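Local coordinates for glycoside transferase (Listeria monocytogenes, PDB 6R2M), which is an extracellular glycoside hydrolase that probably cleaves exopolysaccharide, at residues A[85-90]-A[101-106]; A[189-192]-A[198-201]; A[246-249]-A[254-257]; A[270-273]-A[279-282]. All coordinates share one frame; numbering follows the deposited sequence.

Contact 1: residues A[85-90]-A[101-106]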
loop_
_atom_site.group_PDB
_atom_site.type_symbol
_atom_site.label_atom_id
_atom_site.label_comp_id
_atom_site.label_asym_id
_atom_site.label_seq_id
_atom_site.Cartn_x
_atom_site.Cartn_y
_atom_site.Cartn_z
ATOM N N ASN A 85 -14.891 7.909 13.433
ATOM C CA ASN A 85 -13.566 7.304 13.392
ATOM C C ASN A 85 -13.341 6.457 12.148
ATOM O O ASN A 85 -12.514 5.544 12.161
ATOM C CB ASN A 85 -13.289 6.472 14.645
ATOM C CG ASN A 85 -13.243 7.318 15.891
ATOM O OD1 ASN A 85 -12.364 8.162 16.042
ATOM N ND2 ASN A 85 -14.195 7.101 16.791
ATOM N N PHE A 86 -14.057 6.754 11.066
ATOM C CA PHE A 86 -13.746 6.194 9.759
ATOM C C PHE A 86 -12.765 7.108 9.038
ATOM O O PHE A 86 -12.713 8.316 9.293
ATOM C CB PHE A 86 -15.006 6.026 8.906
ATOM C CG PHE A 86 -15.972 5.001 9.437
ATOM C CD1 PHE A 86 -15.836 3.661 9.116
ATOM C CD2 PHE A 86 -17.012 5.390 10.268
ATOM C CE1 PHE A 86 -16.743 2.722 9.616
ATOM C CE2 PHE A 86 -17.904 4.462 10.783
ATOM C CZ PHE A 86 -17.765 3.130 10.454
ATOM N N ILE A 87 -11.975 6.526 8.143
ATOM C CA ILE A 87 -11.037 7.285 7.313
ATOM C C ILE A 87 -11.609 7.306 5.902
ATOM O O ILE A 87 -11.673 6.265 5.240
ATOM C CB ILE A 87 -9.620 6.682 7.322
ATOM C CG1 ILE A 87 -9.020 6.670 8.729
ATOM C CG2 ILE A 87 -8.702 7.500 6.394
ATOM C CD1 ILE A 87 -7.668 5.954 8.811
ATOM N N LYS A 88 -12.050 8.483 5.439
ATOM C CA LYS A 88 -12.483 8.621 4.049
ATOM C C LYS A 88 -11.360 8.222 3.098
ATOM O O LYS A 88 -10.211 8.622 3.286
ATOM C CB LYS A 88 -12.883 10.067 3.766
ATOM C CG LYS A 88 -14.091 10.564 4.507
ATOM C CD LYS A 88 -14.316 12.012 4.119
ATOM C CE LYS A 88 -15.571 12.581 4.738
ATOM N NZ LYS A 88 -15.731 13.999 4.320
ATOM N N TRP A 89 -11.685 7.448 2.053
ATOM C CA TRP A 89 -10.619 7.041 1.135
ATOM C C TRP A 89 -10.090 8.222 0.323
ATOM O O TRP A 89 -8.964 8.157 -0.175
ATOM C CB TRP A 89 -11.085 5.893 0.217
ATOM C CG TRP A 89 -12.026 6.291 -0.878
ATOM C CD1 TRP A 89 -13.395 6.294 -0.829
ATOM C CD2 TRP A 89 -11.673 6.736 -2.199
ATOM N NE1 TRP A 89 -13.909 6.712 -2.039
ATOM C CE2 TRP A 89 -12.874 6.990 -2.892
ATOM C CE3 TRP A 89 -10.458 6.931 -2.868
ATOM C CZ2 TRP A 89 -12.897 7.449 -4.214
ATOM C CZ3 TRP A 89 -10.485 7.384 -4.183
ATOM C CH2 TRP A 89 -11.693 7.640 -4.841
ATOM N N GLU A 90 -10.863 9.307 0.198
ATOM C CA GLU A 90 -10.334 10.571 -0.313
ATOM C C GLU A 90 -11.054 11.715 0.389
ATOM O O GLU A 90 -12.158 11.554 0.920
ATOM C CB GLU A 90 -10.454 10.673 -1.845
ATOM C CG GLU A 90 -11.861 10.860 -2.385
ATOM C CD GLU A 90 -11.869 11.065 -3.898
ATOM O OE1 GLU A 90 -10.803 11.414 -4.460
ATOM O OE2 GLU A 90 -12.937 10.871 -4.514
ATOM N N VAL A 101 -7.517 -1.099 2.855
ATOM C CA VAL A 101 -6.076 -1.102 2.611
ATOM C C VAL A 101 -5.452 0.196 3.112
ATOM O O VAL A 101 -4.334 0.198 3.646
ATOM C CB VAL A 101 -5.784 -1.359 1.113
ATOM C CG1 VAL A 101 -6.416 -0.274 0.187
ATOM C CG2 VAL A 101 -4.290 -1.545 0.857
ATOM N N ASP A 102 -6.177 1.312 2.975
ATOM C CA ASP A 102 -5.671 2.607 3.419
ATOM C C ASP A 102 -5.764 2.763 4.930
ATOM O O ASP A 102 -4.885 3.400 5.537
ATOM C CB ASP A 102 -6.418 3.737 2.697
ATOM C CG ASP A 102 -6.222 3.679 1.181
ATOM O OD1 ASP A 102 -5.138 3.243 0.737
ATOM O OD2 ASP A 102 -7.151 4.042 0.423
ATOM N N ASP A 103 -6.799 2.179 5.559
ATOM C CA ASP A 103 -6.865 2.172 7.016
ATOM C C ASP A 103 -5.700 1.392 7.592
ATOM O O ASP A 103 -5.059 1.838 8.544
ATOM C CB ASP A 103 -8.156 1.530 7.523
ATOM C CG ASP A 103 -9.404 2.239 7.070
ATOM O OD1 ASP A 103 -9.324 3.327 6.458
ATOM O OD2 ASP A 103 -10.487 1.680 7.357
ATOM N N PHE A 104 -5.438 0.207 7.021
ATOM C CA PHE A 104 -4.339 -0.654 7.466
ATOM C C PHE A 104 -3.008 0.080 7.386
ATOM O O PHE A 104 -2.187 0.017 8.308
ATOM C CB PHE A 104 -4.273 -1.922 6.602
ATOM C CG PHE A 104 -5.401 -2.894 6.811
ATOM C CD1 PHE A 104 -6.112 -2.948 8.008
ATOM C CD2 PHE A 104 -5.743 -3.764 5.780
ATOM C CE1 PHE A 104 -7.145 -3.867 8.166
ATOM C CE2 PHE A 104 -6.761 -4.673 5.927
ATOM C CZ PHE A 104 -7.466 -4.727 7.134
ATOM N N ARG A 105 -2.771 0.771 6.277
ATOM C CA ARG A 105 -1.506 1.475 6.099
ATOM C C ARG A 105 -1.349 2.588 7.127
ATOM O O ARG A 105 -0.288 2.734 7.734
ATOM C CB ARG A 105 -1.414 2.043 4.684
ATOM C CG ARG A 105 -0.062 2.694 4.433
ATOM C CD ARG A 105 -0.012 3.343 3.059
ATOM N NE ARG A 105 -0.239 2.366 1.992
ATOM C CZ ARG A 105 -1.366 2.247 1.303
ATOM N NH1 ARG A 105 -2.420 3.021 1.566
ATOM N NH2 ARG A 105 -1.448 1.337 0.342
ATOM N N ILE A 106 -2.407 3.367 7.352
ATOM C CA ILE A 106 -2.321 4.502 8.263
ATOM C C ILE A 106 -2.131 4.021 9.697
ATOM O O ILE A 106 -1.303 4.559 10.439
ATOM C CB ILE A 106 -3.572 5.388 8.108
ATOM C CG1 ILE A 106 -3.439 6.210 6.815
ATOM C CG2 ILE A 106 -3.747 6.329 9.302
ATOM C CD1 ILE A 106 -4.749 6.819 6.296
HETATM O O HOH W 1 -12.283 3.625 8.187
HETATM O O HOH W 2 -9.726 4.682 4.100
HETATM O O HOH W 3 -7.103 6.294 -0.858
#
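Asp103 faces Ile87 with a carboxylate whose OD2 is gripped by three groups: the Thr133 hydroxyl, Asn98 ND2 and water 1, which donates to OD2 at 2.8 Å. The same water accepts from Ile87 N at 2.9 Å, tying the carboxylate to the loop backbone. Water 2 lies 2.7 Å from Asp103 OD1 and also near Ile87 O, though it has more acceptors around it than protons. OD1 of Asp103 approaches Ile87 CB to 3.5 Å, the two side chains lying alongside each other and running in opposite senses. The loop 85-90 is thereby laid along helix 100-116 in a chain rich in helix, consistent with the (alpha/alpha)6 barrel known from related glycoside hydrolases. Beyond Asp103 the contact turns apolar. With CG1 set beside its backbone N (chi1 -61°), Ile87 extends CD1 toward Ile106, and the two CD1 atoms of Ile87 and Ile106 meet tip to tip at 3.9 Å. At the Trp89 end, water 3 donates to Asp102 OD2 at 2.6 Å and to Trp89 O. Asp102 OD1, in turn, receives Arg105 NH1 in a salt bridge of 2.9 Å, approached on its anti side and lying almost in the guanidinium plane.

Contact 2: residues A[189-192]-A[198-201]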
loop_
_atom_site.group_PDB
_atom_site.type_symbol
_atom_site.label_atom_id
_atom_site.label_comp_id
_atom_site.label_asym_id
_atom_site.label_seq_id
_atom_site.Cartn_x
_atom_site.Cartn_y
_atom_site.Cartn_z
ATOM N N PHE A 189 -1.722 -16.145 -12.608
ATOM C CA PHE A 189 -2.132 -14.939 -11.907
ATOM C C PHE A 189 -3.192 -15.258 -10.867
ATOM O O PHE A 189 -4.000 -16.173 -11.036
ATOM C CB PHE A 189 -2.675 -13.900 -12.884
ATOM C CG PHE A 189 -1.741 -13.600 -14.012
ATOM C CD1 PHE A 189 -0.577 -12.866 -13.791
ATOM C CD2 PHE A 189 -2.028 -14.041 -15.300
ATOM C CE1 PHE A 189 0.294 -12.584 -14.838
ATOM C CE2 PHE A 189 -1.160 -13.756 -16.352
ATOM C CZ PHE A 189 -0.002 -13.025 -16.111
ATOM N N PHE A 190 -3.184 -14.476 -9.793
ATOM C CA PHE A 190 -4.165 -14.640 -8.730
ATOM C C PHE A 190 -5.532 -14.151 -9.187
ATOM O O PHE A 190 -5.641 -13.119 -9.861
ATOM C CB PHE A 190 -3.767 -13.832 -7.500
ATOM C CG PHE A 190 -2.550 -14.334 -6.795
ATOM C CD1 PHE A 190 -2.645 -15.334 -5.846
ATOM C CD2 PHE A 190 -1.299 -13.756 -7.036
ATOM C CE1 PHE A 190 -1.520 -15.772 -5.170
ATOM C CE2 PHE A 190 -0.169 -14.201 -6.366
ATOM C CZ PHE A 190 -0.279 -15.198 -5.435
ATOM N N THR A 191 -6.577 -14.877 -8.780
ATOM C CA THR A 191 -7.928 -14.325 -8.797
ATOM C C THR A 191 -8.006 -13.230 -7.748
ATOM O O THR A 191 -7.806 -13.501 -6.559
ATOM C CB THR A 191 -8.957 -15.399 -8.467
ATOM O OG1 THR A 191 -8.524 -16.095 -7.295
ATOM C CG2 THR A 191 -9.126 -16.371 -9.608
ATOM N N GLU A 192 -8.306 -12.007 -8.169
ATOM C CA GLU A 192 -8.157 -10.879 -7.261
ATOM C C GLU A 192 -9.333 -10.689 -6.321
ATOM O O GLU A 192 -9.180 -10.000 -5.305
ATOM C CB GLU A 192 -7.975 -9.582 -8.052
ATOM C CG GLU A 192 -6.750 -9.587 -8.950
ATOM C CD GLU A 192 -7.067 -9.952 -10.393
ATOM O OE1 GLU A 192 -8.056 -10.678 -10.632
ATOM O OE2 GLU A 192 -6.326 -9.498 -11.298
ATOM N N GLN A 198 -16.451 -17.340 -3.087
ATOM C CA GLN A 198 -15.800 -17.827 -4.296
ATOM C C GLN A 198 -14.813 -16.781 -4.798
ATOM O O GLN A 198 -14.867 -15.609 -4.423
ATOM C CB GLN A 198 -16.812 -18.138 -5.407
ATOM C CG GLN A 198 -17.744 -19.292 -5.103
ATOM C CD GLN A 198 -19.035 -19.188 -5.888
ATOM O OE1 GLN A 198 -19.120 -19.642 -7.028
ATOM N NE2 GLN A 198 -20.047 -18.574 -5.282
ATOM N N PHE A 199 -13.927 -17.213 -5.686
ATOM C CA PHE A 199 -12.913 -16.351 -6.275
ATOM C C PHE A 199 -13.265 -16.024 -7.716
ATOM O O PHE A 199 -13.764 -16.882 -8.454
ATOM C CB PHE A 199 -11.543 -17.014 -6.250
ATOM C CG PHE A 199 -10.986 -17.218 -4.874
ATOM C CD1 PHE A 199 -10.347 -16.180 -4.210
ATOM C CD2 PHE A 199 -11.084 -18.450 -4.250
ATOM C CE1 PHE A 199 -9.808 -16.382 -2.952
ATOM C CE2 PHE A 199 -10.554 -18.654 -2.986
ATOM C CZ PHE A 199 -9.907 -17.617 -2.338
ATOM N N GLN A 200 -12.970 -14.793 -8.117
ATOM C CA GLN A 200 -13.146 -14.363 -9.493
ATOM C C GLN A 200 -12.028 -13.393 -9.848
ATOM O O GLN A 200 -11.373 -12.821 -8.974
ATOM C CB GLN A 200 -14.514 -13.695 -9.699
ATOM C CG GLN A 200 -14.666 -12.384 -8.934
ATOM C CD GLN A 200 -15.713 -12.412 -7.824
ATOM O OE1 GLN A 200 -15.743 -13.326 -6.996
ATOM N NE2 GLN A 200 -16.546 -11.372 -7.776
ATOM N N TYR A 201 -11.799 -13.232 -11.149
ATOM C CA TYR A 201 -10.833 -12.245 -11.609
ATOM C C TYR A 201 -11.472 -10.862 -11.654
ATOM O O TYR A 201 -12.683 -10.705 -11.834
ATOM C CB TYR A 201 -10.261 -12.618 -12.986
ATOM C CG TYR A 201 -9.312 -13.820 -12.971
ATOM C CD1 TYR A 201 -7.993 -13.696 -12.530
ATOM C CD2 TYR A 201 -9.743 -15.073 -13.394
ATOM C CE1 TYR A 201 -7.136 -14.796 -12.507
ATOM C CE2 TYR A 201 -8.896 -16.162 -13.390
ATOM C CZ TYR A 201 -7.589 -16.019 -12.956
ATOM O OH TYR A 201 -6.746 -17.113 -12.946
HETATM O O HOH W 4 -4.128 -16.711 -14.217
HETATM O O HOH W 5 -6.046 -18.288 -10.456
#
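Phe199 meets Thr191 through its CB, which lies 3.3 Å from Thr191 OG1; the two side chains cross at about a right angle. Thr191 OG1 sits between its own backbone N and carbonyl carbon (chi1 49°), a rotation that sets CG2 on the side where Tyr201 stands. At Gln200 the backbone does the touching, its carbonyl oxygen resting 3.6 Å from Thr191 CB, while its CB is directed away from 189-192 and its amide NE2 bonds Gln195 OE1. Over one face of the Tyr201 ring stands Thr191 CG2 in a CH-pi contact, 3.7 Å from the centroid and only 12° off the normal. Near the ring plane, Glu192 OE1 comes to 3.6 Å from Tyr201 CD1, with the carboxylate almost perpendicular to the ring; this oxygen is also bonded by Ala202 N. Two waters hold the phenol end: water 4 joins Tyr201 OH to Phe189 N, and water 5, 2.8 Å from Tyr201 OH, donates to Phe189 O. Loop 189-192 leads into strand 193-195, and 198-201 is the returning strand with the residue after it; the contact thus lies at the open end of a beta-hairpin, whose strands are the second and third of a three-stranded antiparallel sheet with 158-159.

Contact 3: residues A[246-249]-A[254-257]. Unlike the reference sequence in segment 254-257: Lys254 (reference Asn).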
loop_
_atom_site.group_PDB
_atom_site.type_symbol
_atom_site.label_atom_id
_atom_site.label_comp_id
_atom_site.label_asym_id
_atom_site.label_seq_id
_atom_site.Cartn_x
_atom_site.Cartn_y
_atom_site.Cartn_z
ATOM N N ALA A 246 3.854 -3.850 -16.568
ATOM C CA ALA A 246 2.844 -3.298 -15.672
ATOM C C ALA A 246 1.524 -4.051 -15.733
ATOM O O ALA A 246 0.824 -4.141 -14.716
ATOM C CB ALA A 246 2.609 -1.826 -15.994
ATOM N N ARG A 247 1.143 -4.556 -16.908
ATOM C CA ARG A 247 -0.140 -5.229 -17.071
ATOM C C ARG A 247 0.001 -6.365 -18.068
ATOM O O ARG A 247 0.727 -6.232 -19.054
ATOM C CB ARG A 247 -1.227 -4.275 -17.570
ATOM C CG ARG A 247 -1.623 -3.199 -16.581
ATOM C CD ARG A 247 -2.432 -2.134 -17.251
ATOM N NE ARG A 247 -2.961 -1.169 -16.288
ATOM C CZ ARG A 247 -2.398 -0.003 -15.998
ATOM N NH1 ARG A 247 -1.267 0.360 -16.590
ATOM N NH2 ARG A 247 -2.967 0.804 -15.107
ATOM N N TYR A 248 -0.718 -7.470 -17.827
ATOM C CA TYR A 248 -0.678 -8.618 -18.720
ATOM C C TYR A 248 -2.077 -9.070 -19.122
ATOM O O TYR A 248 -3.060 -8.882 -18.396
ATOM C CB TYR A 248 0.051 -9.811 -18.079
ATOM C CG TYR A 248 1.540 -9.649 -17.936
ATOM C CD1 TYR A 248 2.082 -8.931 -16.870
ATOM C CD2 TYR A 248 2.407 -10.230 -18.848
ATOM C CE1 TYR A 248 3.444 -8.783 -16.729
ATOM C CE2 TYR A 248 3.778 -10.082 -18.721
ATOM C CZ TYR A 248 4.287 -9.358 -17.656
ATOM O OH TYR A 248 5.642 -9.206 -17.504
ATOM N N GLN A 249 -2.153 -9.675 -20.302
ATOM C CA GLN A 249 -3.364 -10.332 -20.759
ATOM C C GLN A 249 -3.388 -11.760 -20.217
ATOM O O GLN A 249 -2.422 -12.511 -20.378
ATOM C CB GLN A 249 -3.414 -10.316 -22.286
ATOM C CG GLN A 249 -3.446 -8.915 -22.868
ATOM C CD GLN A 249 -4.796 -8.246 -22.700
ATOM O OE1 GLN A 249 -5.823 -8.793 -23.108
ATOM N NE2 GLN A 249 -4.805 -7.060 -22.104
ATOM N N LYS A 254 0.744 -12.561 -22.354
ATOM C CA LYS A 254 1.564 -11.531 -22.974
ATOM C C LYS A 254 1.276 -10.167 -22.352
ATOM O O LYS A 254 0.160 -9.913 -21.880
ATOM C CB LYS A 254 1.311 -11.483 -24.479
ATOM C CG LYS A 254 1.786 -12.750 -25.175
ATOM C CD LYS A 254 1.652 -12.678 -26.683
ATOM C CE LYS A 254 2.710 -13.545 -27.351
ATOM N NZ LYS A 254 3.378 -14.452 -26.370
ATOM N N PRO A 255 2.262 -9.272 -22.315
ATOM C CA PRO A 255 2.022 -7.944 -21.739
ATOM C C PRO A 255 0.983 -7.183 -22.555
ATOM O O PRO A 255 0.903 -7.329 -23.774
ATOM C CB PRO A 255 3.401 -7.270 -21.797
ATOM C CG PRO A 255 4.374 -8.365 -22.144
ATOM C CD PRO A 255 3.611 -9.399 -22.888
ATOM N N SER A 256 0.154 -6.384 -21.864
ATOM C CA SER A 256 -0.819 -5.551 -22.566
ATOM C C SER A 256 -0.134 -4.511 -23.430
ATOM O O SER A 256 -0.652 -4.136 -24.485
ATOM C CB SER A 256 -1.739 -4.853 -21.572
ATOM O OG SER A 256 -2.400 -5.805 -20.767
ATOM N N SER A 257 1.003 -4.017 -22.961
ATOM C CA SER A 257 1.903 -3.146 -23.694
ATOM C C SER A 257 3.268 -3.337 -23.057
ATOM O O SER A 257 3.414 -4.082 -22.078
ATOM C CB SER A 257 1.443 -1.687 -23.638
ATOM O OG SER A 257 1.748 -1.114 -22.375
HETATM O O HOH W 6 2.411 -3.214 -19.470
#
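Tyr248 and Pro255 form a single antiparallel beta bridge, and two backbone bonds flank it. Gln249 N donates to Lys254 O at 2.8 Å, a nearly straight bond (172° at the hydrogen) that meets the oxygen almost along the C=O direction. Ser256 N donates to Arg247 O at 2.9 Å; this bond too is straight at its hydrogen, but the donor stands well above the carbonyl plane. Tyr248 and Pro255 are therefore a non-hydrogen-bonded pair, a position at which the missing N-H of proline costs the pairing nothing. Weaker CA-H...O contacts fill in between, Pro255 CA to Arg247 O at 3.4 Å and Tyr248 CA to Lys254 O at 3.5 Å.

Strand 247-249 pairs along one edge with strand 206-208, where Tyr248 bonds the backbone of Val207, the chain reversing through the four-residue connection so that 254-257 pairs with the edge of the strand away from 206-208, at the protein surface.

Among the side chains there is one polar bond. Gln249, bent at chi2 (-74°), brings NE2 back to Ser256 OG at 3.0 Å, with the hydroxyl almost in the amide plane; Ser256 OG also bonds the Glu206 carboxylate, so the glutamine has a partner that is itself positioned.

Apolar packing is slighter: the Tyr248 ring crosses the proline obliquely, CE2 lying 3.9 Å from Pro255 CG. The phenol end of Tyr248 bonds Glu237. Solvent joins the far end, where water 6 accepts from Arg247 N at 3.2 Å and can donate to Ser257 O, though it has more acceptors nearby than protons.

Contact 4: residues A[270-273]-A[279-282]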
loop_
_atom_site.group_PDB
_atom_site.type_symbol
_atom_site.label_atom_id
_atom_site.label_comp_id
_atom_site.label_asym_id
_atom_site.label_seq_id
_atom_site.Cartn_x
_atom_site.Cartn_y
_atom_site.Cartn_z
ATOM N N GLN A 270 10.718 -5.635 -2.761
ATOM C CA GLN A 270 10.291 -6.055 -1.427
ATOM C C GLN A 270 9.998 -7.550 -1.375
ATOM O O GLN A 270 10.382 -8.234 -0.420
ATOM C CB GLN A 270 9.044 -5.281 -0.996
ATOM C CG GLN A 270 9.253 -3.790 -0.906
ATOM C CD GLN A 270 7.952 -3.035 -0.669
ATOM O OE1 GLN A 270 7.018 -3.555 -0.064
ATOM N NE2 GLN A 270 7.885 -1.805 -1.162
ATOM N N TYR A 271 9.320 -8.065 -2.399
ATOM C CA TYR A 271 8.927 -9.470 -2.427
ATOM C C TYR A 271 10.144 -10.384 -2.526
ATOM O O TYR A 271 10.251 -11.387 -1.802
ATOM C CB TYR A 271 7.980 -9.685 -3.611
ATOM C CG TYR A 271 7.713 -11.127 -4.007
ATOM C CD1 TYR A 271 6.677 -11.841 -3.417
ATOM C CD2 TYR A 271 8.474 -11.752 -4.995
ATOM C CE1 TYR A 271 6.399 -13.137 -3.799
ATOM C CE2 TYR A 271 8.214 -13.056 -5.377
ATOM C CZ TYR A 271 7.181 -13.739 -4.772
ATOM O OH TYR A 271 6.933 -15.035 -5.157
ATOM N N PHE A 272 11.081 -10.055 -3.417
ATOM C CA PHE A 272 12.255 -10.904 -3.559
ATOM C C PHE A 272 13.109 -10.863 -2.302
ATOM O O PHE A 272 13.655 -11.887 -1.891
ATOM C CB PHE A 272 13.055 -10.476 -4.796
ATOM C CG PHE A 272 12.458 -10.944 -6.087
ATOM C CD1 PHE A 272 11.906 -12.215 -6.190
ATOM C CD2 PHE A 272 12.441 -10.115 -7.207
ATOM C CE1 PHE A 272 11.370 -12.653 -7.399
ATOM C CE2 PHE A 272 11.909 -10.556 -8.406
ATOM C CZ PHE A 272 11.364 -11.822 -8.499
ATOM N N ASN A 273 13.164 -9.721 -1.623
ATOM C CA ASN A 273 13.952 -9.676 -0.397
ATOM C C ASN A 273 13.255 -10.410 0.751
ATOM O O ASN A 273 13.920 -11.064 1.563
ATOM C CB ASN A 273 14.280 -8.226 -0.070
ATOM C CG ASN A 273 15.264 -7.632 -1.076
ATOM O OD1 ASN A 273 16.098 -8.352 -1.634
ATOM N ND2 ASN A 273 15.162 -6.335 -1.324
ATOM N N LYS A 279 19.428 -12.420 -5.528
ATOM C CA LYS A 279 19.848 -12.056 -6.877
ATOM C C LYS A 279 18.723 -11.366 -7.638
ATOM O O LYS A 279 18.934 -10.328 -8.282
ATOM C CB LYS A 279 20.326 -13.295 -7.628
ATOM C CG LYS A 279 20.867 -12.996 -9.015
ATOM C CD LYS A 279 21.499 -14.245 -9.614
ATOM C CE LYS A 279 22.429 -14.910 -8.600
ATOM N NZ LYS A 279 23.012 -16.191 -9.086
ATOM N N ASN A 280 17.516 -11.931 -7.568
ATOM C CA ASN A 280 16.378 -11.306 -8.229
ATOM C C ASN A 280 16.082 -9.941 -7.628
ATOM O O ASN A 280 15.709 -9.009 -8.353
ATOM C CB ASN A 280 15.148 -12.210 -8.138
ATOM C CG ASN A 280 15.208 -13.381 -9.106
ATOM O OD1 ASN A 280 15.936 -13.347 -10.096
ATOM N ND2 ASN A 280 14.437 -14.425 -8.818
ATOM N N GLY A 281 16.254 -9.800 -6.307
ATOM C CA GLY A 281 16.009 -8.519 -5.666
ATOM C C GLY A 281 16.998 -7.451 -6.087
ATOM O O GLY A 281 16.642 -6.276 -6.158
ATOM N N LYS A 282 18.252 -7.843 -6.355
ATOM C CA LYS A 282 19.224 -6.914 -6.935
ATOM C C LYS A 282 18.793 -6.465 -8.327
ATOM O O LYS A 282 18.899 -5.277 -8.671
ATOM C CB LYS A 282 20.598 -7.580 -7.011
ATOM C CG LYS A 282 21.291 -7.799 -5.683
ATOM C CD LYS A 282 22.676 -8.415 -5.890
ATOM C CE LYS A 282 22.796 -9.758 -5.179
ATOM N NZ LYS A 282 23.660 -9.692 -3.962
HETATM O O HOH W 7 17.368 -5.403 -3.318
#
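The ring of Phe272 is overlapped by Asn280, whose CB stands above the centre of one face in a CH-pi contact, 3.5 Å from the centroid and just 8° off the normal. The two residues belong to consecutive helices, 262-274 and 278-290, which form an antiparallel helical hairpin around a very short connection, a pairing of the kind from which alpha/alpha barrels are built. Phe272 presents its ring by holding CG beside the backbone N (chi1 -77°), directed at the neighbouring helix. From its place over the ring, the Asn280 side chain runs on just past the rim, still above the plane, so that ND2 lies 3.8 Å from Phe272 CE1 and the amide is tilted 48° to the ring. That ND2 is bonded by Gln277 OE1 in the turn, a bond that restrains the amide's rotation above the rim. Gln277 also touches Phe272, as does Leu238, so the ring sits between the two helices of the hairpin and against the earlier helix 228-241.

One step along, the backbones come close because Gly281 bears no side chain: the CA atoms of Phe272 and Gly281 are 4.9 Å apart, and Phe272 CB packs 3.6 Å from Gly281 N. The outer side of the contact is polar. Asn273 swings its amide toward the glycine, OD1 ending 4.0 Å from Gly281 CA, while Asn273 ND2 donates to water 7 at 3.1 Å and that water returns a weak bond to Gly281 O.

How the contacts relate
Contact 1 is the most buried and lies nearest the centre of the chain, with contacts 3 and 4 on the opposite side of that centre; contact 3 is a surface feature, and contacts 2 and 4 are partly buried. Their chemistry varies accordingly. Loop and helix in contact 1 are joined largely through bound water, contact 3 relies on direct backbone bonds, and contacts 2 and 4 each centre on a CH-pi overlap, at a beta-hairpin and in a helical hairpin respectively. Contacts 2 and 3 touch, Phe189 CZ packing 3.8 Å from Tyr248 CB. Contacts 3 and 4, whose centres are about 21 Å apart, do not meet, though strand 247-249 is followed by helix 262-274.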